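Local coordinates for protein 2-hydroxyhepta-2,4-diene-1,7-dioate isomerase (Corynebacterium glutamicum, PDB 4DBF) that probably catalyses oxaloacetate decarboxylation or a related lyase or isomerase reaction, as a metal-binding member of the FAH family, at residues M233-I238 with I254-P259; S122-P127 with E263-G268; S36-G41 with P60-R65. All blocks are in the same frame, centred on the assembly; numbering follows the deposited sequence.

Contact 1: M233-I238 with I254-P259; sequences MKMGEI and IATGSP
With chi1 at -174°, Met235 carries CG to the side opposite its backbone nitrogen, and two further bends along the chain, at chi2 (65°) and chi3, curl the thioether round so that its terminal methyl faces Thr256. That methyl, CE of Met235, lies 3.5 Å from CG2 of Thr256, and SD of Met235 follows behind it at 4.1 Å from the same CG2 of Thr256. One helical turn on, Ile238 divides its branches between Thr256 and Ile254. Its CG1 branch is extended (chi2 175°) and drives CD1 of Ile238 over Thr256, 3.9 Å from CB of Thr256, while CG2 of Ile238 meets CG2 of Ile254 at 3.8 Å. The two isoleucines lie alongside, pointing oppositely, while Met235 and Ile238 run roughly perpendicular to the threonine. CG2 of Thr256 is touched from the helix side by both the thioether methyl of Met235 and CD1 of Ile238.

This is helix-on-strand packing in the C-terminal FAA hydrolase region: helix 235-243, with Lys234 at its N-cap position, lies against the end of strand 253-255, which runs parallel to 83-87 on one flank and antiparallel to 133-143 on the other. Thr256 works in two directions. Its methyl faces the helix, whereas its hydroxyl is satisfied by the carbonyl oxygen of Leu139 in strand 133-143. Asn89 ties the two segments together, ND2 bonding to Thr256 O and OD1 to Met233 N. The loop then heads for the metal site: the side chain of Thr256 is about 5 Å from that of Glu138, a magnesium ligand, and Gly257 N makes a weak hydrogen bond to OE1 of that glutamate, consistent with a second-shell place for the backbone here.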
ATOM      1  N   MET A 233      18.290   0.304 -13.185  1.00 29.21           N
ATOM      2  CA  MET A 233      18.189  -1.062 -12.648  1.00 28.35           C
ATOM      3  C   MET A 233      17.362  -1.833 -13.624  1.00 27.50           C
ATOM      4  O   MET A 233      16.234  -1.405 -13.968  1.00 27.15           O
ATOM      5  CB  MET A 233      17.523  -1.098 -11.275  1.00 29.69           C
ATOM      6  CG  MET A 233      18.206  -0.324 -10.214  1.00 31.94           C
ATOM      7  SD  MET A 233      17.283  -0.428  -8.622  1.00 40.86           S
ATOM      8  CE  MET A 233      16.877  -2.080  -8.386  1.00 39.17           C
ATOM      9  N   LYS A 234      17.959  -2.907 -14.157  1.00 25.67           N
ATOM     10  CA  LYS A 234      17.292  -3.830 -15.058  0.50 26.23           C
ATOM     11  C   LYS A 234      16.287  -4.638 -14.276  1.00 25.38           C
ATOM     12  O   LYS A 234      16.331  -4.637 -13.039  1.00 25.07           O
ATOM     13  CB  LYS A 234      18.329  -4.766 -15.684  0.50 25.93           C
ATOM     14  CG  LYS A 234      19.524  -4.009 -16.288  0.50 27.63           C
ATOM     15  CD  LYS A 234      20.333  -4.891 -17.221  0.50 29.18           C
ATOM     16  CE  LYS A 234      20.936  -4.085 -18.370  0.50 25.96           C
ATOM     17  NZ  LYS A 234      22.234  -4.686 -18.680  0.50 29.96           N
ATOM     18  N   MET A 235      15.461  -5.395 -14.998  1.00 26.15           N
ATOM     19  CA  MET A 235      14.346  -6.096 -14.403  1.00 27.92           C
ATOM     20  C   MET A 235      14.735  -6.960 -13.181  1.00 26.79           C
ATOM     21  O   MET A 235      14.099  -6.925 -12.125  1.00 26.39           O
ATOM     22  CB  MET A 235      13.672  -6.932 -15.480  1.00 27.93           C
ATOM     23  CG  MET A 235      12.437  -7.566 -15.008  1.00 30.68           C
ATOM     24  SD  MET A 235      11.150  -6.350 -14.588  1.00 37.92           S
ATOM     25  CE  MET A 235      11.288  -5.054 -15.769  1.00 31.42           C
ATOM     26  N   GLY A 236      15.798  -7.734 -13.328  1.00 27.23           N
ATOM     27  CA  GLY A 236      16.151  -8.692 -12.291  1.00 23.96           C
ATOM     28  C   GLY A 236      16.626  -7.954 -11.075  1.00 23.84           C
ATOM     29  O   GLY A 236      16.347  -8.354  -9.963  1.00 23.68           O
ATOM     30  N   GLU A 237      17.318  -6.851 -11.266  1.00 21.98           N
ATOM     31  CA  GLU A 237      17.831  -6.118 -10.130  1.00 21.99           C
ATOM     32  C   GLU A 237      16.651  -5.394  -9.401  1.00 21.86           C
ATOM     33  O   GLU A 237      16.656  -5.295  -8.184  1.00 21.19           O
ATOM     34  CB  GLU A 237      18.855  -5.066 -10.553  1.00 22.74           C
ATOM     35  CG  GLU A 237      19.406  -4.314  -9.392  1.00 27.81           C
ATOM     36  CD  GLU A 237      20.430  -3.227  -9.749  1.00 35.39           C
ATOM     37  OE1 GLU A 237      20.731  -3.011 -10.954  1.00 33.44           O
ATOM     38  OE2 GLU A 237      20.898  -2.581  -8.772  1.00 39.11           O
ATOM     39  N   ILE A 238      15.685  -4.887 -10.163  1.00 21.60           N
ATOM     40  CA  ILE A 238      14.483  -4.281  -9.511  1.00 20.79           C
ATOM     41  C   ILE A 238      13.811  -5.307  -8.574  1.00 21.50           C
ATOM     42  O   ILE A 238      13.531  -5.034  -7.406  1.00 19.89           O
ATOM     43  CB  ILE A 238      13.483  -3.844 -10.570  1.00 21.55           C
ATOM     44  CG1 ILE A 238      14.117  -2.722 -11.421  1.00 19.13           C
ATOM     45  CG2 ILE A 238      12.175  -3.280  -9.895  1.00 20.32           C
ATOM     46  CD1 ILE A 238      13.215  -2.289 -12.628  1.00 22.58           C
ATOM     47  N   ILE A 254       4.567  -4.115 -10.181  1.00 17.55           N
ATOM     48  CA  ILE A 254       5.777  -3.255 -10.058  1.00 18.69           C
ATOM     49  C   ILE A 254       5.783  -2.316 -11.244  1.00 19.99           C
ATOM     50  O   ILE A 254       5.730  -2.759 -12.382  1.00 21.88           O
ATOM     51  CB  ILE A 254       7.090  -4.104 -10.008  1.00 20.44           C
ATOM     52  CG1 ILE A 254       7.074  -5.028  -8.794  1.00 19.85           C
ATOM     53  CG2 ILE A 254       8.389  -3.171 -10.012  1.00 18.43           C
ATOM     54  CD1 ILE A 254       8.243  -6.088  -8.897  1.00 26.83           C
ATOM     55  N   ALA A 255       5.907  -1.009 -10.969  1.00 19.95           N
ATOM     56  CA  ALA A 255       5.976  -0.052 -12.047  1.00 20.52           C
ATOM     57  C   ALA A 255       7.483   0.252 -12.218  1.00 21.04           C
ATOM     58  O   ALA A 255       8.102   0.746 -11.268  1.00 18.92           O
ATOM     59  CB  ALA A 255       5.252   1.228 -11.621  1.00 19.90           C
ATOM     60  N   THR A 256       8.052  -0.123 -13.355  1.00 20.15           N
ATOM     61  CA  THR A 256       9.544  -0.187 -13.516  1.00 21.25           C
ATOM     62  C   THR A 256      10.203   1.148 -13.958  1.00 22.83           C
ATOM     63  O   THR A 256      11.446   1.229 -14.154  1.00 24.57           O
ATOM     64  CB  THR A 256       9.955  -1.349 -14.478  1.00 21.84           C
ATOM     65  OG1 THR A 256       9.368  -1.132 -15.769  1.00 21.51           O
ATOM     66  CG2 THR A 256       9.436  -2.687 -13.902  1.00 21.03           C
ATOM     67  N   GLY A 257       9.406   2.181 -14.187  1.00 21.94           N
ATOM     68  CA  GLY A 257       9.959   3.527 -14.300  1.00 22.67           C
ATOM     69  C   GLY A 257       9.688   4.204 -15.628  1.00 23.03           C
ATOM     70  O   GLY A 257       9.048   3.622 -16.530  1.00 23.73           O
ATOM     71  N   SER A 258      10.145   5.463 -15.723  1.00 22.92           N
ATOM     72  CA  SER A 258       9.923   6.311 -16.901  1.00 23.61           C
ATOM     73  C   SER A 258      10.812   7.547 -16.775  1.00 24.17           C
ATOM     74  O   SER A 258      11.304   7.843 -15.684  1.00 23.93           O
ATOM     75  CB  SER A 258       8.472   6.766 -17.003  1.00 21.94           C
ATOM     76  OG  SER A 258       8.129   7.672 -16.005  1.00 24.37           O
ATOM     77  N   PRO A 259      10.935   8.325 -17.865  1.00 27.19           N
ATOM     78  CA  PRO A 259      11.550   9.669 -17.719  1.00 29.16           C
ATOM     79  C   PRO A 259      10.717  10.392 -16.705  1.00 30.53           C
ATOM     80  O   PRO A 259       9.499  10.183 -16.668  1.00 31.57           O
ATOM     81  CB  PRO A 259      11.311  10.341 -19.100  1.00 30.44           C
ATOM     82  CG  PRO A 259      11.176   9.259 -20.030  1.00 30.99           C
ATOM     83  CD  PRO A 259      10.591   8.024 -19.264  1.00 27.50           C
TER

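Contact 2: S122-P127 with E263-G268; sequences SPIRIP and EAMVDG
The carbonyl oxygen of Met265 is the polar atom that enters this contact, and what meets it from strand 124-126 is a methyl: CD1 of Ile126, 4.0 Å from O of Met265. That is a van der Waals touch; the Met265 backbone is hydrogen-bonded to that of Val133. The side chain of Met265 reaches further in. It runs out straight through chi2 and then turns at chi3 (-62°), which aims CE at Ile124; CE of Met265 stops 4.2 Å from CD1 of Ile124, the two side chains lying roughly perpendicular.

Both isoleucines send their CG1 branch forward in much the same extended shape, and because they sit two residues apart on strand 124-126 their CD1 methyls project from one face of it. That strand, outermost within this chain in a five-stranded mixed sheet, pairs in parallel with 279-287 through Ile124 and Ile126. The loop carrying Met265 leads into strand 270-275, a further member of the same sheet, and Asp267 OD1 takes a hydrogen bond from Asp287 N, so the loop is tied to the very strand that 124-126 pairs with. Met265 also touches Leu214 of strand 209-216 and Val133 and Phe135 of strand 133-143. The loop has polar ties of its own: Val266 N bonds to Asp269 OD2, and Glu263 OE1 forms a salt bridge with Lys223.

With one methyl-methyl and one methyl-carbonyl touch, both at van der Waals range, the contact is one of dispersion and burial, with no hydrogen bond across it; the loop's course is probably governed by the polar bonds of Asp267, Val266 and Glu263.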
ATOM      1  N   SER A 122     -11.222   4.188 -18.183  1.00 27.81           N
ATOM      2  CA  SER A 122     -11.759   4.882 -17.038  1.00 28.84           C
ATOM      3  C   SER A 122     -11.120   6.242 -16.857  1.00 28.28           C
ATOM      4  O   SER A 122      -9.963   6.402 -17.058  1.00 27.99           O
ATOM      5  CB  SER A 122     -11.491   4.109 -15.776  1.00 29.58           C
ATOM      6  OG  SER A 122     -12.378   3.085 -15.596  1.00 33.73           O
ATOM      7  N   PRO A 123     -11.889   7.213 -16.438  1.00 27.55           N
ATOM      8  CA  PRO A 123     -11.348   8.553 -16.311  1.00 27.33           C
ATOM      9  C   PRO A 123     -10.329   8.678 -15.197  1.00 25.13           C
ATOM     10  O   PRO A 123     -10.471   8.131 -14.138  1.00 25.06           O
ATOM     11  CB  PRO A 123     -12.569   9.402 -16.011  1.00 27.57           C
ATOM     12  CG  PRO A 123     -13.723   8.588 -16.347  1.00 29.34           C
ATOM     13  CD  PRO A 123     -13.316   7.183 -16.138  1.00 29.62           C
ATOM     14  N   ILE A 124      -9.293   9.423 -15.485  1.00 23.06           N
ATOM     15  CA  ILE A 124      -8.366   9.901 -14.504  1.00 22.06           C
ATOM     16  C   ILE A 124      -8.991  11.164 -13.911  1.00 21.32           C
ATOM     17  O   ILE A 124      -9.121  12.141 -14.562  1.00 24.81           O
ATOM     18  CB  ILE A 124      -7.026  10.264 -15.152  1.00 22.90           C
ATOM     19  CG1 ILE A 124      -6.351   9.033 -15.725  1.00 20.76           C
ATOM     20  CG2 ILE A 124      -6.136  10.963 -14.169  1.00 21.61           C
ATOM     21  CD1 ILE A 124      -5.274   9.322 -16.718  1.00 23.37           C
ATOM     22  N   ARG A 125      -9.385  11.119 -12.670  1.00 21.56           N
ATOM     23  CA  ARG A 125     -10.114  12.230 -12.078  1.00 22.77           C
ATOM     24  C   ARG A 125      -9.242  13.116 -11.207  1.00 23.49           C
ATOM     25  O   ARG A 125      -8.909  12.783 -10.120  1.00 24.88           O
ATOM     26  CB  ARG A 125     -11.323  11.736 -11.307  1.00 20.75           C
ATOM     27  CG  ARG A 125     -12.149  10.753 -12.089  1.00 24.00           C
ATOM     28  CD  ARG A 125     -13.243  10.143 -11.269  1.00 27.90           C
ATOM     29  NE  ARG A 125     -14.346  11.058 -11.232  1.00 35.61           N
ATOM     30  CZ  ARG A 125     -14.706  11.773 -10.190  1.00 37.05           C
ATOM     31  NH1 ARG A 125     -14.077  11.686  -9.061  1.00 38.69           N
ATOM     32  NH2 ARG A 125     -15.720  12.577 -10.291  1.00 37.11           N
ATOM     33  N   ILE A 126      -8.929  14.275 -11.714  1.00 24.46           N
ATOM     34  CA  ILE A 126      -8.041  15.177 -11.045  1.00 26.53           C
ATOM     35  C   ILE A 126      -8.721  16.105 -10.062  1.00 27.48           C
ATOM     36  O   ILE A 126      -9.470  16.927 -10.448  1.00 28.99           O
ATOM     37  CB  ILE A 126      -7.305  16.029 -12.065  1.00 25.93           C
ATOM     38  CG1 ILE A 126      -6.560  15.165 -13.044  1.00 25.06           C
ATOM     39  CG2 ILE A 126      -6.368  16.987 -11.379  1.00 25.05           C
ATOM     40  CD1 ILE A 126      -6.211  15.868 -14.304  1.00 29.06           C
ATOM     41  N   PRO A 127      -8.437  15.992  -8.787  1.00 27.98           N
ATOM     42  CA  PRO A 127      -8.985  16.962  -7.837  1.00 27.16           C
ATOM     43  C   PRO A 127      -8.380  18.349  -7.974  1.00 27.62           C
ATOM     44  O   PRO A 127      -7.349  18.530  -8.540  1.00 25.70           O
ATOM     45  CB  PRO A 127      -8.678  16.378  -6.487  1.00 27.40           C
ATOM     46  CG  PRO A 127      -7.770  15.261  -6.725  1.00 29.57           C
ATOM     47  CD  PRO A 127      -7.524  15.062  -8.153  1.00 27.08           C
ATOM     48  N   GLU A 263       4.333  15.780 -19.709  1.00 33.33           N
ATOM     49  CA  GLU A 263       3.509  16.916 -20.117  1.00 33.58           C
ATOM     50  C   GLU A 263       2.254  16.956 -19.232  1.00 32.53           C
ATOM     51  O   GLU A 263       1.605  15.917 -19.006  1.00 31.73           O
ATOM     52  CB  GLU A 263       3.100  16.843 -21.606  1.00 35.03           C
ATOM     53  CG  GLU A 263       2.087  17.947 -22.089  1.00 39.27           C
ATOM     54  CD  GLU A 263       2.737  19.303 -22.443  1.00 48.58           C
ATOM     55  OE1 GLU A 263       3.913  19.355 -22.913  1.00 50.62           O
ATOM     56  OE2 GLU A 263       2.034  20.328 -22.267  1.00 50.50           O
ATOM     57  N   ALA A 264       1.863  18.135 -18.755  1.00 30.51           N
ATOM     58  CA  ALA A 264       0.650  18.205 -17.938  1.00 29.99           C
ATOM     59  C   ALA A 264      -0.639  17.883 -18.716  1.00 29.74           C
ATOM     60  O   ALA A 264      -0.762  18.155 -19.917  1.00 29.77           O
ATOM     61  CB  ALA A 264       0.527  19.564 -17.215  1.00 29.94           C
ATOM     62  N   MET A 265      -1.591  17.299 -18.008  1.00 27.87           N
ATOM     63  CA  MET A 265      -2.842  16.865 -18.588  1.00 29.03           C
ATOM     64  C   MET A 265      -3.903  17.680 -17.893  1.00 29.16           C
ATOM     65  O   MET A 265      -3.786  17.932 -16.682  1.00 29.62           O
ATOM     66  CB  MET A 265      -3.067  15.385 -18.213  1.00 25.95           C
ATOM     67  CG  MET A 265      -2.080  14.478 -18.825  1.00 27.39           C
ATOM     68  SD  MET A 265      -2.629  12.784 -18.496  1.00 24.88           S
ATOM     69  CE  MET A 265      -2.645  12.575 -16.786  1.00 20.69           C
ATOM     70  N   VAL A 266      -4.962  18.034 -18.628  1.00 30.35           N
ATOM     71  CA  VAL A 266      -6.090  18.769 -18.091  1.00 30.03           C
ATOM     72  C   VAL A 266      -7.435  18.163 -18.487  1.00 29.68           C
ATOM     73  O   VAL A 266      -7.531  17.290 -19.364  1.00 28.16           O
ATOM     74  CB  VAL A 266      -6.088  20.286 -18.525  1.00 31.78           C
ATOM     75  CG1 VAL A 266      -4.781  21.037 -18.026  1.00 32.16           C
ATOM     76  CG2 VAL A 266      -6.313  20.420 -20.074  1.00 31.43           C
ATOM     77  N   ASP A 267      -8.491  18.654 -17.845  1.00 29.46           N
ATOM     78  CA  ASP A 267      -9.839  18.140 -18.078  1.00 31.05           C
ATOM     79  C   ASP A 267     -10.122  18.169 -19.568  1.00 30.32           C
ATOM     80  O   ASP A 267      -9.783  19.130 -20.209  1.00 29.73           O
ATOM     81  CB  ASP A 267     -10.836  18.967 -17.291  1.00 31.55           C
ATOM     82  CG  ASP A 267     -12.236  18.681 -17.695  1.00 36.10           C
ATOM     83  OD1 ASP A 267     -12.792  17.650 -17.278  1.00 37.43           O
ATOM     84  OD2 ASP A 267     -12.763  19.488 -18.481  1.00 41.27           O
ATOM     85  N   GLY A 268     -10.671  17.086 -20.131  1.00 31.05           N
ATOM     86  CA  GLY A 268     -10.841  16.983 -21.603  1.00 30.01           C
ATOM     87  C   GLY A 268      -9.799  16.224 -22.418  1.00 30.75           C
ATOM     88  O   GLY A 268     -10.115  15.748 -23.520  1.00 29.87           O
TER

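Contact 3: S36-G41 with P60-R65; sequences SIEGEG and PKFTGR
Phe62 is met by two residues of strand 31-38. The CB of Ser36 lies in the ring plane, at the edge, 3.7 Å from CE1 of Phe62. One carboxylate oxygen, OE2 of Glu38, comes obliquely to within 3.5 Å of CZ of Phe62, the carboxylate and ring planes standing 73° apart. Ser36 and Glu38, two apart on the strand, are joined through that oxygen: the serine hydroxyl OG, turned away from its own backbone nitrogen (chi1 159°), gives a 2.9 Å hydrogen bond to OE2 of Glu38 on its anti lone pair. This, with a salt bridge from Arg50, would restrain the carboxylate next to the ring.

The next shell is built round that arginine, which lies outside both segments. NH2 of Arg50 pairs with OE1 of Glu38, and its guanidinium makes a cation-pi contact with Phe62, so a single arginine serves both sides of the junction and probably offsets the carboxylate's charge beside the aromatic ring. Lys61 NZ meets the carbonyl oxygen of Phe62 at 3.1 Å and also pairs with Glu53. Just beyond, Thr63 OG1 accepts from Arg65 N at 3.2 Å, an ST turn where the chain turns its corner at Gly64.

Strand 48-52 lies between the two segments. It pairs antiparallel with 31-38, Ser36 bonding to Arg50, and its Glu51 bonds to the backbone of Thr63; after the corner, 65-68 runs antiparallel to the same strand, putting the contact across 48-52 in the N-terminal region.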
ATOM      1  N   SER A  36      -9.118 -14.988 -20.544  1.00 26.70           N
ATOM      2  CA  SER A  36      -8.004 -15.064 -21.404  1.00 27.94           C
ATOM      3  C   SER A  36      -8.437 -14.345 -22.637  1.00 28.26           C
ATOM      4  O   SER A  36      -9.564 -14.431 -23.004  1.00 30.07           O
ATOM      5  CB  SER A  36      -7.732 -16.528 -21.677  1.00 30.30           C
ATOM      6  OG  SER A  36      -7.001 -16.696 -22.822  1.00 35.96           O
ATOM      7  N   ILE A  37      -7.532 -13.630 -23.264  1.00 27.12           N
ATOM      8  CA  ILE A  37      -7.822 -12.831 -24.419  1.00 27.67           C
ATOM      9  C   ILE A  37      -7.150 -13.475 -25.612  1.00 30.06           C
ATOM     10  O   ILE A  37      -5.977 -13.613 -25.623  1.00 28.79           O
ATOM     11  CB  ILE A  37      -7.254 -11.432 -24.273  1.00 28.62           C
ATOM     12  CG1 ILE A  37      -7.731 -10.804 -22.978  1.00 28.04           C
ATOM     13  CG2 ILE A  37      -7.597 -10.590 -25.470  1.00 27.08           C
ATOM     14  CD1 ILE A  37      -9.121 -10.351 -23.042  1.00 33.57           C
ATOM     15  N   GLU A  38      -7.931 -13.850 -26.600  1.00 31.90           N
ATOM     16  CA  GLU A  38      -7.449 -14.652 -27.690  1.00 35.19           C
ATOM     17  C   GLU A  38      -7.728 -14.113 -29.071  1.00 36.75           C
ATOM     18  O   GLU A  38      -8.735 -13.502 -29.303  1.00 34.44           O
ATOM     19  CB  GLU A  38      -7.975 -16.052 -27.526  1.00 36.43           C
ATOM     20  CG  GLU A  38      -7.464 -16.618 -26.222  1.00 40.06           C
ATOM     21  CD  GLU A  38      -7.570 -18.093 -26.111  1.00 46.67           C
ATOM     22  OE1 GLU A  38      -7.907 -18.737 -27.114  1.00 46.57           O
ATOM     23  OE2 GLU A  38      -7.300 -18.579 -25.005  1.00 46.69           O
ATOM     24  N   GLY A  39      -6.788 -14.347 -29.981  1.00 39.22           N
ATOM     25  CA  GLY A  39      -6.869 -13.808 -31.318  1.00 41.87           C
ATOM     26  C   GLY A  39      -5.625 -13.063 -31.736  1.00 45.24           C
ATOM     27  O   GLY A  39      -4.687 -12.904 -30.985  1.00 43.66           O
ATOM     28  N   GLU A  40      -5.618 -12.590 -32.964  1.00 48.82           N
ATOM     29  CA  GLU A  40      -4.440 -11.923 -33.465  1.00 52.11           C
ATOM     30  C   GLU A  40      -4.528 -10.453 -33.357  1.00 53.09           C
ATOM     31  O   GLU A  40      -5.553  -9.862 -33.561  1.00 53.09           O
ATOM     32  CB  GLU A  40      -4.173 -12.280 -34.914  1.00 52.98           C
ATOM     33  CG  GLU A  40      -3.834 -13.724 -35.127  1.00 56.50           C
ATOM     34  CD  GLU A  40      -2.388 -14.054 -34.825  1.00 63.06           C
ATOM     35  OE1 GLU A  40      -1.844 -13.589 -33.801  1.00 62.99           O
ATOM     36  OE2 GLU A  40      -1.811 -14.802 -35.631  1.00 63.58           O
ATOM     37  N   GLY A  41      -3.411  -9.860 -33.026  1.00 54.58           N
ATOM     38  CA  GLY A  41      -3.313  -8.440 -33.045  1.00 56.17           C
ATOM     39  C   GLY A  41      -3.754  -7.791 -31.776  1.00 57.71           C
ATOM     40  O   GLY A  41      -3.870  -8.405 -30.751  1.00 57.45           O
ATOM     41  N   PRO A  60      -4.744 -22.352 -15.763  1.00 48.51           N
ATOM     42  CA  PRO A  60      -6.082 -21.845 -15.942  1.00 48.25           C
ATOM     43  C   PRO A  60      -6.983 -22.823 -16.659  1.00 47.22           C
ATOM     44  O   PRO A  60      -6.571 -23.439 -17.613  1.00 47.33           O
ATOM     45  CB  PRO A  60      -5.846 -20.657 -16.836  1.00 48.57           C
ATOM     46  CG  PRO A  60      -4.771 -21.100 -17.726  1.00 48.55           C
ATOM     47  CD  PRO A  60      -3.864 -21.914 -16.845  1.00 49.03           C
ATOM     48  N   LYS A  61      -8.211 -22.913 -16.194  1.00 45.65           N
ATOM     49  CA  LYS A  61      -9.234 -23.680 -16.866  1.00 44.78           C
ATOM     50  C   LYS A  61     -10.432 -22.839 -17.320  1.00 41.80           C
ATOM     51  O   LYS A  61     -10.991 -22.073 -16.590  1.00 41.65           O
ATOM     52  CB  LYS A  61      -9.699 -24.877 -16.035  1.00 44.76           C
ATOM     53  CG  LYS A  61     -10.688 -25.736 -16.812  1.00 48.47           C
ATOM     54  CD  LYS A  61     -11.433 -26.778 -15.989  1.00 52.56           C
ATOM     55  CE  LYS A  61     -12.842 -26.973 -16.525  1.00 55.43           C
ATOM     56  NZ  LYS A  61     -13.802 -25.932 -16.072  1.00 54.23           N
ATOM     57  N   PHE A  62     -10.800 -23.045 -18.559  1.00 39.31           N
ATOM     58  CA  PHE A  62     -11.904 -22.359 -19.159  1.00 38.18           C
ATOM     59  C   PHE A  62     -13.252 -22.914 -18.699  1.00 37.39           C
ATOM     60  O   PHE A  62     -13.420 -24.082 -18.560  1.00 35.59           O
ATOM     61  CB  PHE A  62     -11.794 -22.483 -20.661  1.00 37.94           C
ATOM     62  CG  PHE A  62     -10.587 -21.847 -21.239  1.00 39.99           C
ATOM     63  CD1 PHE A  62     -10.364 -20.508 -21.088  1.00 37.51           C
ATOM     64  CD2 PHE A  62      -9.699 -22.585 -21.973  1.00 42.79           C
ATOM     65  CE1 PHE A  62      -9.269 -19.913 -21.637  1.00 39.26           C
ATOM     66  CE2 PHE A  62      -8.587 -22.006 -22.530  1.00 43.18           C
ATOM     67  CZ  PHE A  62      -8.363 -20.667 -22.351  1.00 42.72           C
ATOM     68  N   THR A  63     -14.209 -22.043 -18.485  1.00 36.13           N
ATOM     69  CA  THR A  63     -15.505 -22.454 -18.054  1.00 35.75           C
ATOM     70  C   THR A  63     -16.395 -22.729 -19.225  1.00 34.85           C
ATOM     71  O   THR A  63     -17.445 -23.267 -19.070  1.00 36.05           O
ATOM     72  CB  THR A  63     -16.213 -21.316 -17.351  1.00 36.59           C
ATOM     73  OG1 THR A  63     -16.385 -20.254 -18.274  1.00 35.71           O
ATOM     74  CG2 THR A  63     -15.476 -20.890 -16.174  1.00 34.38           C
ATOM     75  N   GLY A  64     -15.979 -22.294 -20.388  1.00 33.40           N
ATOM     76  CA  GLY A  64     -16.786 -22.409 -21.565  1.00 32.47           C
ATOM     77  C   GLY A  64     -17.413 -21.128 -22.057  1.00 31.63           C
ATOM     78  O   GLY A  64     -17.625 -20.989 -23.216  1.00 31.35           O
ATOM     79  N   ARG A  65     -17.703 -20.201 -21.162  1.00 30.52           N
ATOM     80  CA  ARG A  65     -18.255 -18.920 -21.567  1.00 29.67           C
ATOM     81  C   ARG A  65     -17.253 -18.060 -22.292  1.00 29.05           C
ATOM     82  O   ARG A  65     -16.130 -17.985 -21.907  1.00 27.79           O
ATOM     83  CB  ARG A  65     -18.790 -18.141 -20.387  1.00 30.42           C
ATOM     84  CG  ARG A  65     -19.673 -18.901 -19.453  1.00 34.39           C
ATOM     85  CD  ARG A  65     -20.574 -17.959 -18.688  1.00 38.43           C
ATOM     86  NE  ARG A  65     -19.843 -17.270 -17.659  1.00 40.03           N
ATOM     87  CZ  ARG A  65     -20.387 -16.520 -16.728  1.00 41.05           C
ATOM     88  NH1 ARG A  65     -21.680 -16.359 -16.694  1.00 40.91           N
ATOM     89  NH2 ARG A  65     -19.634 -15.945 -15.846  1.00 39.44           N
TER

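In the fold
From the N terminus, contact 3 comes first: it closes a short loop between 36-41 and 60-65 within the N-terminal region, and is complete before the others begin. Contact 2 opens next at 122-127 and closes only at 263-268, joining a strand that is outermost within this chain to a loop that enters the same five-stranded sheet. Contact 1 falls wholly within that long excursion, closing 233-238 on 254-259 a few residues before contact 2 shuts, so the two are nested and do not cross. It sets helix 235-243 on strand 253-255 near the metal site. The centres of contacts 1 and 2 are 25 Å apart, although their second segments nearly follow one another. Contact 3 touches neither.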